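Local coordinates for protein Rab GDP dissociation inhibitor alpha (Naegleria fowleri, PDB 6C87) that probably extracts GDP-bound, prenylated Rab GTPases from membranes and slows their nucleotide release, as in other Rab GDP dissociation inhibitors, at residues L54-M59 and A68-S73. Sequence-based numbering, arbitrary orientation.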
loop_
_atom_site.group_PDB
_atom_site.type_symbol
_atom_site.label_atom_id
_atom_site.label_comp_id
_atom_site.label_asym_id
_atom_site.label_seq_id
_atom_site.Cartn_x
_atom_site.Cartn_y
_atom_site.Cartn_z
ATOM N N LEU A 54 26.369 31.197 -2.621
ATOM C CA LEU A 54 27.502 32.086 -2.821
ATOM C C LEU A 54 27.435 33.287 -1.891
ATOM O O LEU A 54 26.348 33.789 -1.577
ATOM C CB LEU A 54 27.564 32.572 -4.277
ATOM C CG LEU A 54 28.269 31.673 -5.298
ATOM C CD1 LEU A 54 27.629 30.300 -5.361
ATOM C CD2 LEU A 54 28.257 32.328 -6.670
ATOM N N ASN A 55 28.614 33.765 -1.477
ATOM C CA ASN A 55 28.682 35.042 -0.795
ATOM C C ASN A 55 28.877 36.133 -1.843
ATOM O O ASN A 55 28.970 35.860 -3.045
ATOM C CB ASN A 55 29.774 35.054 0.285
ATOM C CG ASN A 55 31.188 34.914 -0.272
ATOM O OD1 ASN A 55 31.546 35.503 -1.294
ATOM N ND2 ASN A 55 32.003 34.134 0.417
ATOM N N LEU A 56 28.957 37.385 -1.380
ATOM C CA LEU A 56 28.944 38.515 -2.302
ATOM C C LEU A 56 30.214 38.557 -3.147
ATOM O O LEU A 56 30.147 38.780 -4.361
ATOM C CB LEU A 56 28.740 39.816 -1.529
ATOM C CG LEU A 56 28.335 41.054 -2.334
ATOM C CD1 LEU A 56 26.988 40.853 -3.033
ATOM C CD2 LEU A 56 28.286 42.279 -1.445
ATOM N N ASP A 57 31.379 38.329 -2.533
ATOM C CA ASP A 57 32.618 38.271 -3.308
ATOM C C ASP A 57 32.530 37.190 -4.378
ATOM O O ASP A 57 32.981 37.384 -5.514
ATOM C CB ASP A 57 33.816 37.994 -2.397
ATOM C CG ASP A 57 34.145 39.153 -1.456
ATOM O OD1 ASP A 57 34.715 38.877 -0.377
ATOM O OD2 ASP A 57 33.810 40.318 -1.759
ATOM N N GLN A 58 31.959 36.036 -4.024
ATOM C CA GLN A 58 31.814 34.942 -4.979
ATOM C C GLN A 58 30.827 35.298 -6.088
ATOM O O GLN A 58 31.020 34.904 -7.244
ATOM C CB GLN A 58 31.392 33.660 -4.252
ATOM C CG GLN A 58 32.476 33.077 -3.341
ATOM C CD GLN A 58 31.980 31.949 -2.443
ATOM O OE1 GLN A 58 30.824 31.936 -2.000
ATOM N NE2 GLN A 58 32.862 30.992 -2.169
ATOM N N MET A 59 29.758 36.033 -5.757
ATOM C CA MET A 59 28.828 36.499 -6.787
ATOM C C MET A 59 29.528 37.430 -7.770
ATOM O O MET A 59 29.376 37.293 -8.989
ATOM C CB MET A 59 27.643 37.212 -6.145
ATOM C CG MET A 59 26.734 36.301 -5.362
ATOM S SD MET A 59 25.728 35.243 -6.405
ATOM C CE MET A 59 24.610 36.410 -7.154
ATOM N N ALA A 68 36.699 42.003 -10.102
ATOM C CA ALA A 68 35.613 42.844 -9.609
ATOM C C ALA A 68 35.373 42.660 -8.112
ATOM O O ALA A 68 35.221 41.536 -7.625
ATOM C CB ALA A 68 34.332 42.542 -10.384
ATOM N N LYS A 69 35.311 43.777 -7.386
ATOM C CA LYS A 69 35.057 43.769 -5.959
ATOM C C LYS A 69 33.736 44.469 -5.648
ATOM O O LYS A 69 33.399 45.473 -6.280
ATOM C CB LYS A 69 36.199 44.452 -5.186
ATOM C CG LYS A 69 37.577 43.813 -5.389
ATOM C CD LYS A 69 37.590 42.343 -4.975
ATOM C CE LYS A 69 37.129 42.155 -3.531
ATOM N NZ LYS A 69 37.098 40.719 -3.136
ATOM N N PRO A 70 32.962 43.952 -4.700
ATOM C CA PRO A 70 31.654 44.544 -4.396
ATOM C C PRO A 70 31.796 45.891 -3.710
ATOM O O PRO A 70 32.671 46.072 -2.851
ATOM C CB PRO A 70 31.006 43.512 -3.457
ATOM C CG PRO A 70 31.813 42.258 -3.633
ATOM C CD PRO A 70 33.190 42.696 -3.971
ATOM N N PRO A 71 30.940 46.855 -4.047
ATOM C CA PRO A 71 30.968 48.147 -3.348
ATOM C C PRO A 71 30.557 48.010 -1.894
ATOM O O PRO A 71 29.751 47.153 -1.522
ATOM C CB PRO A 71 29.961 48.999 -4.129
ATOM C CG PRO A 71 29.050 48.007 -4.789
ATOM C CD PRO A 71 29.896 46.802 -5.088
ATOM N N ALA A 72 31.113 48.895 -1.069
ATOM C CA ALA A 72 30.871 48.826 0.366
ATOM C C ALA A 72 29.393 48.997 0.703
ATOM O O ALA A 72 28.915 48.445 1.699
ATOM C CB ALA A 72 31.715 49.888 1.074
ATOM N N SER A 73 28.646 49.718 -0.133
ATOM C CA SER A 73 27.235 49.967 0.132
ATOM C C SER A 73 26.398 48.688 0.172
ATOM O O SER A 73 25.279 48.706 0.698
ATOM C CB SER A 73 26.688 50.915 -0.935
ATOM O OG SER A 73 26.763 50.321 -2.223
HETATM O O HOH W 1 35.273 39.417 -5.054
#
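D57 and P70 mark the nearest approach of the two backbones, their CA atoms 6.4 Å apart where the extended run 68-71 passes the first turn of helix 56-64. The contact rests on two neighbouring helix residues that receive the same proline. L56 meets one part of the ring: its CD2 lies 3.6 Å from P70 CB, with CG close behind, and the two side chains run past each other in opposite directions. The L56 torsion, CG anti to the backbone N (chi1 -164°), carries CD2 out to the proline; the same leucine also packs on L74, Y80 and I314, so the leucine is buried.

The D57 side chain crosses that of P70 at about a right angle, and OD2 sits 3.3 Å from P70 CD. That oxygen also faces K69, whose chain bends at chi2 and chi3 and folds back so that NZ comes to 3.6 Å from D57 OD2, a rather long salt bridge. No direct hydrogen bond joins the two segments. A water bridges them instead: it accepts from K69 NZ, donates to D57 O at 3.1 Å, and reaches A68 O only weakly, linking the lysine to the backbone carbonyl of D57, while the salt bridge links it to the carboxylate.

The helix start is secured separately. N55 OD1 accepts from Q58 N at 2.8 Å, and Q58 OE1 accepts from N55 N in return, on a lone pair in the carbonyl plane, while S77 OG bonds to D57 N. N55 and Q58 form a capping box at the helix N-terminus, and the loop that follows the helix doubles back across its first turn, in a peripheral part of the GDP dissociation inhibitor fold.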